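Local atomic coordinates of orotidine 5'-phosphate decarboxylase (Sulfolobus solfataricus, PDB entry 4DBE), a protein that probably catalyses the decarboxylation of orotidine 5'-monophosphate to UMP, the last step of de novo UMP biosynthesis. Residues Tyr109-Met114 / Gly138-Gly143; Met159-Pro164 / Ala179-Glu184; Tyr126-Ile131 / Thr150-Asp155. All coordinates share one frame; numbering follows the deposited sequence.

Interaction 1. Residues Tyr109-Met114 / Gly138-Gly143. With BMP (6-hydroxyuridine-5'-phosphate), chain C.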
loop_
_atom_site.group_PDB
_atom_site.type_symbol
_atom_site.label_atom_id
_atom_site.label_comp_id
_atom_site.label_asym_id
_atom_site.label_seq_id
_atom_site.Cartn_x
_atom_site.Cartn_y
_atom_site.Cartn_z
ATOM N N TYR A 109 1.414 7.853 -11.033
ATOM C CA TYR A 109 1.853 8.908 -10.137
ATOM C C TYR A 109 2.703 8.282 -9.046
ATOM O O TYR A 109 2.344 7.234 -8.514
ATOM C CB TYR A 109 0.651 9.588 -9.478
ATOM C CG TYR A 109 -0.142 10.454 -10.407
ATOM C CD1 TYR A 109 0.026 11.834 -10.407
ATOM C CD2 TYR A 109 -1.062 9.903 -11.284
ATOM C CE1 TYR A 109 -0.705 12.638 -11.256
ATOM C CE2 TYR A 109 -1.803 10.696 -12.134
ATOM C CZ TYR A 109 -1.612 12.070 -12.116
ATOM O OH TYR A 109 -2.347 12.869 -12.959
ATOM N N LEU A 110 3.814 8.921 -8.699
ATOM C CA LEU A 110 4.661 8.412 -7.628
ATOM C C LEU A 110 4.591 9.305 -6.397
ATOM O O LEU A 110 4.677 10.527 -6.502
ATOM C CB LEU A 110 6.112 8.258 -8.096
ATOM C CG LEU A 110 6.412 7.139 -9.106
ATOM C CD1 LEU A 110 7.911 7.079 -9.455
ATOM C CD2 LEU A 110 5.943 5.785 -8.577
ATOM N N VAL A 111 4.428 8.689 -5.232
ATOM C CA VAL A 111 4.471 9.429 -3.978
ATOM C C VAL A 111 5.895 9.914 -3.711
ATOM O O VAL A 111 6.801 9.110 -3.491
ATOM C CB VAL A 111 4.001 8.590 -2.789
ATOM C CG1 VAL A 111 4.164 9.398 -1.475
ATOM C CG2 VAL A 111 2.555 8.150 -2.997
ATOM N N ALA A 112 6.068 11.230 -3.711
ATOM C CA ALA A 112 7.382 11.862 -3.504
ATOM C C ALA A 112 7.602 12.326 -2.066
ATOM O O ALA A 112 8.601 11.986 -1.437
ATOM C CB ALA A 112 7.539 13.037 -4.452
ATOM N N VAL A 113 6.672 13.125 -1.549
ATOM C CA VAL A 113 6.775 13.624 -0.184
ATOM C C VAL A 113 5.385 13.533 0.437
ATOM O O VAL A 113 4.429 14.073 -0.116
ATOM C CB VAL A 113 7.221 15.086 -0.164
ATOM C CG1 VAL A 113 7.322 15.602 1.292
ATOM C CG2 VAL A 113 8.542 15.257 -0.930
ATOM N N MET A 114 5.259 12.855 1.572
ATOM C CA MET A 114 3.935 12.725 2.174
ATOM C C MET A 114 3.558 13.907 3.072
ATOM O O MET A 114 4.399 14.773 3.381
ATOM C CB MET A 114 3.771 11.376 2.883
ATOM C CG MET A 114 3.692 10.208 1.900
ATOM S SD MET A 114 3.302 8.661 2.722
ATOM C CE MET A 114 1.578 8.933 3.160
ATOM N N GLY A 138 3.112 11.864 -13.077
ATOM C CA GLY A 138 3.036 12.823 -11.992
ATOM C C GLY A 138 3.597 12.321 -10.688
ATOM O O GLY A 138 4.070 11.189 -10.589
ATOM N N ILE A 139 3.532 13.177 -9.674
ATOM C CA ILE A 139 4.024 12.839 -8.353
ATOM C C ILE A 139 3.086 13.434 -7.297
ATOM O O ILE A 139 2.362 14.384 -7.572
ATOM C CB ILE A 139 5.473 13.345 -8.125
ATOM C CG1 ILE A 139 5.546 14.861 -8.315
ATOM C CG2 ILE A 139 6.452 12.617 -9.058
ATOM C CD1 ILE A 139 6.956 15.486 -8.030
ATOM N N VAL A 140 3.112 12.858 -6.098
ATOM C CA VAL A 140 2.335 13.354 -4.974
ATOM C C VAL A 140 3.291 14.041 -4.014
ATOM O O VAL A 140 4.274 13.438 -3.571
ATOM C CB VAL A 140 1.591 12.206 -4.216
ATOM C CG1 VAL A 140 0.592 12.790 -3.210
ATOM C CG2 VAL A 140 0.887 11.254 -5.194
ATOM N N VAL A 141 3.008 15.307 -3.718
ATOM C CA VAL A 141 3.813 16.100 -2.787
ATOM C C VAL A 141 2.892 16.836 -1.820
ATOM O O VAL A 141 2.070 17.649 -2.236
ATOM C CB VAL A 141 4.741 17.105 -3.523
ATOM C CG1 VAL A 141 5.689 17.761 -2.539
ATOM C CG2 VAL A 141 5.524 16.408 -4.623
ATOM N N GLY A 142 3.022 16.524 -0.533
ATOM C CA GLY A 142 2.111 17.027 0.478
ATOM C C GLY A 142 1.897 18.525 0.393
ATOM O O GLY A 142 2.852 19.289 0.222
ATOM N N GLY A 143 0.639 18.940 0.500
ATOM C CA GLY A 143 0.292 20.349 0.516
ATOM C C GLY A 143 0.639 21.013 1.841
ATOM O O GLY A 143 0.508 22.227 1.991
HETATM P P BMP C . -8.122 14.308 3.654
HETATM O OP1 BMP C . -7.048 14.694 4.578
HETATM O OP2 BMP C . -9.543 13.847 4.268
HETATM O OP3 BMP C . -8.452 15.579 2.746
HETATM O "O5'" BMP C . -7.608 13.188 2.634
HETATM C "C5'" BMP C . -6.326 13.252 2.032
HETATM C "C4'" BMP C . -6.184 12.200 0.949
HETATM O "O4'" BMP C . -4.845 12.274 0.394
HETATM C "C3'" BMP C . -6.372 10.757 1.421
HETATM O "O3'" BMP C . -6.903 9.966 0.361
HETATM C "C2'" BMP C . -4.937 10.320 1.704
HETATM O "O2'" BMP C . -4.730 8.931 1.637
HETATM C "C1'" BMP C . -4.170 11.053 0.599
HETATM N N1 BMP C . -2.767 11.355 0.937
HETATM C C2 BMP C . -2.434 12.041 2.051
HETATM O O2 BMP C . -3.287 12.415 2.833
HETATM N N3 BMP C . -1.144 12.307 2.340
HETATM C C4 BMP C . -0.146 11.921 1.510
HETATM O O4 BMP C . 1.021 12.181 1.785
HETATM C C5 BMP C . -0.466 11.224 0.329
HETATM C C6 BMP C . -1.787 10.962 0.062
HETATM O O1 BMP C . -2.135 10.314 -1.057
#

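Interaction 2. Residues Met159-Pro164 / Ala179-Glu184. With BMP (6-hydroxyuridine-5'-phosphate), chain C.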
loop_
_atom_site.group_PDB
_atom_site.type_symbol
_atom_site.label_atom_id
_atom_site.label_comp_id
_atom_site.label_asym_id
_atom_site.label_seq_id
_atom_site.Cartn_x
_atom_site.Cartn_y
_atom_site.Cartn_z
ATOM N N MET A 159 6.222 17.681 -14.920
ATOM C CA MET A 159 5.526 16.713 -14.087
ATOM C C MET A 159 4.185 17.256 -13.588
ATOM O O MET A 159 4.085 18.423 -13.211
ATOM C CB MET A 159 6.403 16.398 -12.884
ATOM C CG MET A 159 5.987 15.185 -12.132
ATOM S SD MET A 159 6.543 13.783 -13.081
ATOM C CE MET A 159 8.131 13.486 -12.347
ATOM N N THR A 160 3.155 16.410 -13.577
ATOM C CA THR A 160 1.901 16.759 -12.916
ATOM C C THR A 160 2.118 16.559 -11.423
ATOM O O THR A 160 2.570 15.502 -11.007
ATOM C CB THR A 160 0.727 15.861 -13.390
ATOM O OG1 THR A 160 0.533 16.013 -14.803
ATOM C CG2 THR A 160 -0.576 16.224 -12.659
ATOM N N ILE A 161 1.839 17.581 -10.617
ATOM C CA ILE A 161 2.066 17.488 -9.182
ATOM C C ILE A 161 0.718 17.557 -8.490
ATOM O O ILE A 161 -0.039 18.477 -8.734
ATOM C CB ILE A 161 2.985 18.623 -8.679
ATOM C CG1 ILE A 161 4.352 18.530 -9.367
ATOM C CG2 ILE A 161 3.140 18.570 -7.160
ATOM C CD1 ILE A 161 5.336 19.585 -8.876
ATOM N N VAL A 162 0.398 16.551 -7.677
ATOM C CA VAL A 162 -0.867 16.546 -6.934
ATOM C C VAL A 162 -0.568 16.607 -5.449
ATOM O O VAL A 162 0.376 15.970 -4.967
ATOM C CB VAL A 162 -1.758 15.315 -7.284
ATOM C CG1 VAL A 162 -2.126 15.356 -8.754
ATOM C CG2 VAL A 162 -1.050 14.004 -6.939
ATOM N N SER A 163 -1.349 17.403 -4.730
ATOM C CA SER A 163 -1.021 17.703 -3.348
ATOM C C SER A 163 -2.204 17.527 -2.394
ATOM O O SER A 163 -3.181 18.283 -2.454
ATOM C CB SER A 163 -0.484 19.129 -3.236
ATOM O OG SER A 163 0.668 19.278 -4.052
ATOM N N PRO A 164 -2.094 16.546 -1.497
ATOM C CA PRO A 164 -3.104 16.303 -0.462
ATOM C C PRO A 164 -2.692 16.949 0.871
ATOM O O PRO A 164 -1.565 17.445 0.978
ATOM C CB PRO A 164 -3.081 14.781 -0.337
ATOM C CG PRO A 164 -1.640 14.438 -0.556
ATOM C CD PRO A 164 -1.072 15.480 -1.521
ATOM N N ALA A 179 2.219 27.171 -4.596
ATOM C CA ALA A 179 3.602 26.744 -4.423
ATOM C C ALA A 179 4.144 25.888 -5.579
ATOM O O ALA A 179 5.320 25.525 -5.587
ATOM C CB ALA A 179 3.778 26.035 -3.075
ATOM N N GLY A 180 3.285 25.567 -6.545
ATOM C CA GLY A 180 3.704 24.833 -7.725
ATOM C C GLY A 180 2.905 23.603 -8.133
ATOM O O GLY A 180 3.108 23.089 -9.232
ATOM N N ALA A 181 2.007 23.117 -7.273
ATOM C CA ALA A 181 1.198 21.941 -7.619
ATOM C C ALA A 181 0.212 22.266 -8.735
ATOM O O ALA A 181 -0.184 23.416 -8.906
ATOM C CB ALA A 181 0.438 21.428 -6.389
ATOM N N ASP A 182 -0.192 21.246 -9.491
ATOM C CA ASP A 182 -1.258 21.408 -10.471
ATOM C C ASP A 182 -2.653 21.246 -9.846
ATOM O O ASP A 182 -3.588 21.979 -10.181
ATOM C CB ASP A 182 -1.074 20.391 -11.587
ATOM C CG ASP A 182 0.212 20.618 -12.341
ATOM O OD1 ASP A 182 0.224 21.523 -13.201
ATOM O OD2 ASP A 182 1.210 19.927 -12.043
ATOM N N TYR A 183 -2.773 20.290 -8.931
ATOM C CA TYR A 183 -4.065 19.931 -8.351
ATOM C C TYR A 183 -3.940 19.683 -6.863
ATOM O O TYR A 183 -2.889 19.233 -6.380
ATOM C CB TYR A 183 -4.614 18.675 -9.047
ATOM C CG TYR A 183 -4.746 18.865 -10.534
ATOM C CD1 TYR A 183 -5.658 19.777 -11.051
ATOM C CD2 TYR A 183 -3.945 18.158 -11.426
ATOM C CE1 TYR A 183 -5.777 19.974 -12.410
ATOM C CE2 TYR A 183 -4.071 18.345 -12.793
ATOM C CZ TYR A 183 -4.987 19.257 -13.274
ATOM O OH TYR A 183 -5.118 19.458 -14.626
ATOM N N GLU A 184 -5.002 19.988 -6.125
ATOM C CA GLU A 184 -5.023 19.694 -4.700
ATOM C C GLU A 184 -6.019 18.571 -4.430
ATOM O O GLU A 184 -7.142 18.572 -4.944
ATOM C CB GLU A 184 -5.347 20.938 -3.864
ATOM C CG GLU A 184 -4.220 21.960 -3.928
ATOM C CD GLU A 184 -4.459 23.208 -3.107
ATOM O OE1 GLU A 184 -5.483 23.268 -2.396
ATOM O OE2 GLU A 184 -3.601 24.130 -3.184
HETATM P P BMP C . -8.122 14.308 3.654
HETATM O OP1 BMP C . -7.048 14.694 4.578
HETATM O OP2 BMP C . -9.543 13.847 4.268
HETATM O OP3 BMP C . -8.452 15.579 2.746
HETATM O "O5'" BMP C . -7.608 13.188 2.634
HETATM C "C5'" BMP C . -6.326 13.252 2.032
HETATM C "C4'" BMP C . -6.184 12.200 0.949
HETATM O "O4'" BMP C . -4.845 12.274 0.394
HETATM C "C3'" BMP C . -6.372 10.757 1.421
HETATM O "O3'" BMP C . -6.903 9.966 0.361
HETATM C "C2'" BMP C . -4.937 10.320 1.704
HETATM O "O2'" BMP C . -4.730 8.931 1.637
HETATM C "C1'" BMP C . -4.170 11.053 0.599
HETATM N N1 BMP C . -2.767 11.355 0.937
HETATM C C2 BMP C . -2.434 12.041 2.051
HETATM O O2 BMP C . -3.287 12.415 2.833
HETATM N N3 BMP C . -1.144 12.307 2.340
HETATM C C4 BMP C . -0.146 11.921 1.510
HETATM O O4 BMP C . 1.021 12.181 1.785
HETATM C C5 BMP C . -0.466 11.224 0.329
HETATM C C6 BMP C . -1.787 10.962 0.062
HETATM O O1 BMP C . -2.135 10.314 -1.057
#

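Interaction 3. Residues Tyr126-Ile131 / Thr150-Asp155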
loop_
_atom_site.group_PDB
_atom_site.type_symbol
_atom_site.label_atom_id
_atom_site.label_comp_id
_atom_site.label_asym_id
_atom_site.label_seq_id
_atom_site.Cartn_x
_atom_site.Cartn_y
_atom_site.Cartn_z
ATOM N N TYR A 126 17.655 9.980 -3.574
ATOM C CA TYR A 126 17.296 8.647 -4.046
ATOM C C TYR A 126 15.885 8.647 -4.635
ATOM O O TYR A 126 15.637 8.090 -5.710
ATOM C CB TYR A 126 17.393 7.626 -2.913
ATOM C CG TYR A 126 16.937 6.250 -3.333
ATOM C CD1 TYR A 126 17.755 5.441 -4.104
ATOM C CD2 TYR A 126 15.681 5.771 -2.982
ATOM C CE1 TYR A 126 17.347 4.189 -4.507
ATOM C CE2 TYR A 126 15.258 4.512 -3.382
ATOM C CZ TYR A 126 16.101 3.725 -4.139
ATOM O OH TYR A 126 15.705 2.478 -4.545
ATOM N N ILE A 127 14.967 9.293 -3.928
ATOM C CA ILE A 127 13.580 9.380 -4.369
ATOM C C ILE A 127 13.508 10.077 -5.723
ATOM O O ILE A 127 12.800 9.640 -6.618
ATOM C CB ILE A 127 12.710 10.126 -3.321
ATOM C CG1 ILE A 127 12.616 9.311 -2.032
ATOM C CG2 ILE A 127 11.327 10.438 -3.865
ATOM C CD1 ILE A 127 12.166 7.875 -2.239
ATOM N N LYS A 128 14.268 11.156 -5.888
ATOM C CA LYS A 128 14.231 11.883 -7.150
ATOM C C LYS A 128 14.791 11.053 -8.291
ATOM O O LYS A 128 14.291 11.113 -9.421
ATOM C CB LYS A 128 14.954 13.231 -7.032
ATOM C CG LYS A 128 14.204 14.223 -6.161
ATOM C CD LYS A 128 14.943 15.570 -6.045
ATOM C CE LYS A 128 14.234 16.474 -5.043
ATOM N NZ LYS A 128 14.807 17.851 -5.008
ATOM N N ASN A 129 15.809 10.258 -7.991
ATOM C CA ASN A 129 16.404 9.395 -9.006
ATOM C C ASN A 129 15.426 8.299 -9.439
ATOM O O ASN A 129 15.317 7.983 -10.632
ATOM C CB ASN A 129 17.696 8.777 -8.485
ATOM C CG ASN A 129 18.931 9.601 -8.839
ATOM O OD1 ASN A 129 18.838 10.758 -9.271
ATOM N ND2 ASN A 129 20.101 8.998 -8.656
ATOM N N VAL A 130 14.720 7.719 -8.466
ATOM C CA VAL A 130 13.680 6.739 -8.780
ATOM C C VAL A 130 12.682 7.371 -9.740
ATOM O O VAL A 130 12.341 6.807 -10.782
ATOM C CB VAL A 130 12.892 6.283 -7.516
ATOM C CG1 VAL A 130 11.661 5.460 -7.925
ATOM C CG2 VAL A 130 13.780 5.486 -6.573
ATOM N N ILE A 131 12.205 8.551 -9.371
ATOM C CA ILE A 131 11.199 9.248 -10.155
ATOM C C ILE A 131 11.694 9.555 -11.551
ATOM O O ILE A 131 11.008 9.301 -12.548
ATOM C CB ILE A 131 10.737 10.551 -9.447
ATOM C CG1 ILE A 131 9.932 10.216 -8.190
ATOM C CG2 ILE A 131 9.911 11.407 -10.387
ATOM C CD1 ILE A 131 9.694 11.415 -7.265
ATOM N N THR A 150 7.534 23.453 -4.172
ATOM C CA THR A 150 8.296 24.362 -5.010
ATOM C C THR A 150 9.592 23.707 -5.480
ATOM O O THR A 150 9.958 23.817 -6.643
ATOM C CB THR A 150 8.583 25.686 -4.266
ATOM O OG1 THR A 150 7.341 26.246 -3.813
ATOM C CG2 THR A 150 9.281 26.677 -5.192
ATOM N N GLN A 151 10.276 23.000 -4.588
ATOM C CA GLN A 151 11.510 22.309 -4.970
ATOM C C GLN A 151 11.262 21.273 -6.066
ATOM O O GLN A 151 11.981 21.245 -7.065
ATOM C CB GLN A 151 12.185 21.656 -3.756
ATOM C CG GLN A 151 13.382 20.779 -4.103
ATOM C CD GLN A 151 13.952 20.045 -2.895
ATOM O OE1 GLN A 151 13.361 19.077 -2.402
ATOM N NE2 GLN A 151 15.107 20.505 -2.413
ATOM N N TYR A 152 10.251 20.423 -5.881
ATOM C CA TYR A 152 9.935 19.410 -6.893
ATOM C C TYR A 152 9.502 19.980 -8.236
ATOM O O TYR A 152 9.761 19.369 -9.279
ATOM C CB TYR A 152 8.919 18.366 -6.385
ATOM C CG TYR A 152 9.587 17.237 -5.631
ATOM C CD1 TYR A 152 9.907 17.372 -4.292
ATOM C CD2 TYR A 152 9.942 16.056 -6.270
ATOM C CE1 TYR A 152 10.543 16.361 -3.602
ATOM C CE2 TYR A 152 10.579 15.032 -5.582
ATOM C CZ TYR A 152 10.874 15.191 -4.251
ATOM O OH TYR A 152 11.503 14.178 -3.550
ATOM N N ARG A 153 8.834 21.131 -8.220
ATOM C CA ARG A 153 8.394 21.758 -9.463
ATOM C C ARG A 153 9.600 22.289 -10.237
ATOM O O ARG A 153 9.624 22.283 -11.468
ATOM C CB ARG A 153 7.418 22.896 -9.175
ATOM C CG ARG A 153 7.115 23.795 -10.357
ATOM C CD ARG A 153 6.519 23.044 -11.513
ATOM N NE ARG A 153 5.142 22.628 -11.252
ATOM C CZ ARG A 153 4.574 21.575 -11.824
ATOM N NH1 ARG A 153 5.275 20.841 -12.661
ATOM N NH2 ARG A 153 3.314 21.241 -11.539
ATOM N N ARG A 154 10.593 22.767 -9.502
ATOM C CA ARG A 154 11.839 23.211 -10.115
ATOM C C ARG A 154 12.557 22.012 -10.739
ATOM O O ARG A 154 12.974 22.064 -11.896
ATOM C CB ARG A 154 12.718 23.899 -9.068
ATOM C CG ARG A 154 13.917 24.646 -9.622
ATOM C CD ARG A 154 14.529 25.571 -8.563
ATOM N NE ARG A 154 14.920 24.852 -7.351
ATOM C CZ ARG A 154 14.358 25.027 -6.157
ATOM N NH1 ARG A 154 13.376 25.910 -6.001
ATOM N NH2 ARG A 154 14.781 24.324 -5.111
ATOM N N ASP A 155 12.668 20.926 -9.978
ATOM C CA ASP A 155 13.393 19.738 -10.411
ATOM C C ASP A 155 12.641 18.894 -11.436
ATOM O O ASP A 155 13.221 17.988 -12.041
ATOM C CB ASP A 155 13.740 18.857 -9.207
ATOM C CG ASP A 155 14.668 19.542 -8.221
ATOM O OD1 ASP A 155 15.322 20.548 -8.591
ATOM O OD2 ASP A 155 14.747 19.062 -7.069
#

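Interaction 1. Residues Tyr109-Met114 / Gly138-Gly143
Tyr-109 to Val-113 and Gly-138 to Val-141 run side by side as parallel strands, their short axes 4.3 Å apart at closest and 31° from parallel. They are neighbours in the eight-stranded TIM barrel, joined through helix 124-134 as a beta-alpha-beta unit. Leu-110 is bracketed in the usual parallel way: its N bonds to Gly-138 O, and its O takes the N-H of Val-140. Then the register slips by one residue in a beta bulge, where Val-140 O accepts from two successive amides, Ala-112 N at 2.8 Å and Val-113 N at 3.2 Å, both in the plane of the carbonyl. The ladder closes with Gly-142 N bonded to Val-113 O.

Tyr-109 lays its ring across the start of the partner strand. CG stands anti to the carbonyl carbon (chi1 -72°), which brings CD1 to 3.5 Å from Gly-138 CA, with Gly-138 N over one face near the rim. A CB on Gly-138 would run into CE1, consistent with glycine at this spot. The phenol oxygen is held by Lys-137 and Glu-55. Val-111 and Val-140 share this inward side of the sheet, meeting CG2 to CG2 at 4.2 Å.

The outward side is apolar and faces helix 146-155. Here the Ala-112 methyl touches Val-141 CG2 at 3.9 Å, and Val-141 CG1 lies equally far from Val-113 CB.

At the C-terminal ends the strands reach the bound 6-hydroxyuridine-5'-phosphate. Val-140 CG1 comes up to pyrimidine atom C5, while Met-114, its chain bent at the thioether, curls round the carbonyl oxygen O4: Met-114 CA lies 3.0 Å and Met-114 CB 3.1 Å from O4.

Interaction 2. Residues Met159-Pro164 / Ala179-Glu184
Val-162 and Ser-163 pair in parallel with Tyr-183 and Glu-184, the touching parts of the two segments pointing 51° apart end to end. Ile-161 O accepts from two consecutive amides, Asp-182 N at 2.9 Å and Tyr-183 N at 3.3 Å, the second approaching nearly in line with the C=O bond. One step further, Ser-163 N bonds to Tyr-183 O at 2.9 Å.

Asp-182 adds a side-chain bond to this ladder. With CG beside its own backbone N (chi1 -63°), the carboxylate swings across to Ile-161, whose N-H meets OD2 at 2.8 Å on the anti lone pair and nearly straight (163°). Both polar atoms of the Ile-161 backbone are thus gripped by one residue. The same oxygen also makes a salt bridge with Arg-153, which would tend to favour the charged carboxylate. Replaced by an alanine, Asp-182 would no longer offer OD2, and the Ile-161 N-H would probably lose its acceptor and the Arg-153 guanidinium its counter-charge.

These are the seventh and eighth strands of the TIM barrel, joined by helix 175-179. The helix finishes in a Schellman motif at Gly-180, where a CB would be jammed against the carbonyl O of Ala-179, so the conformation calls for glycine.

On the side of Val-162 and Tyr-183, the tyrosine ring is met at its edge: Thr-160 CG2 reaches CD2 at 4.1 Å, and Val-162 CG1 also lies near the ring plane. Tyr-27 stacks on this ring. On the other side, the Ala-181 methyl sits 3.2 Å from Ser-163 OG, the hydroxyl itself bonding to Val-141 O, and Ala-181 also packs on Ile-161 CG2. Glu-184 sends its carboxylate away to the amides of Gly-174 and Val-177. Next along the chain, Pro-164 of the predicted substrate site touches the ligand: CB is 3.2 Å from ribose O4', and CG is 3.5 Å from pyrimidine C6.

Interaction 3. Residues Tyr126-Ile131 / Thr150-Asp155
Lys-128 reaches across from helix 124-134 to Tyr-152 and Asp-155 on helix 146-155, two neighbouring helices on the outer layer of the TIM barrel. Their segment axes stay 12.5 Å apart, crossing at -42°, and long side chains bridge the gap.

The aromatic interactions come first. The lysine chain, extended beyond CG with chi2 at 180°, runs over one face of the Tyr-152 ring. CE makes a CH-pi contact 4.0 Å from the ring centroid, and NZ, 4.8 Å from the same centroid and 14° off the normal, makes a cation-pi interaction.

The ionic interaction is at the end of the chain, where NZ forms a salt bridge with Asp-155 OD2. The modelled 2.4 Å between Lys-128 NZ and Asp-155 OD2 is too short to be trusted in detail. Gln-151, crossing the lysine at about a right angle, brings OE1 to 3.2 Å from NZ.

Apolar contacts complete the join: Ile-131 CD1 touches Tyr-152 CE2 at 4.1 Å, and Ile-127 CG2 lies near the phenol oxygen.

The largely buried lysine thus has its methylenes covered by the ring and its ammonium charge shared between a carboxylate and a pi face, which probably favours its protonated form.

How the interactions relate
Interactions 1 and 2 are consecutive parts of one barrel wall, their centres about 8 Å apart. Strands 138-141 and 160-163 lie side by side: Ile-139 N is 2.8 Å from Thr-160 O and Gly-143 N 2.7 Å from Pro-164 O, both probable hydrogen bonds. Both interactions touch the same ligand, interaction 1 through Met-114 and Val-140 and interaction 2 through Pro-164. Interaction 3 backs this wall from outside, its centre about 10 Å from that of interaction 1 and about 13 Å from that of interaction 2. Tyr-152 makes most of the closest contacts with interaction 1, with CD2 3.5 Å from Ile-139 CD1, yet its side chain stays about 12 Å from the ligand. Arg-153 ties the same helix to interaction 2, its NH1 lying 2.8 Å from Met-159 O.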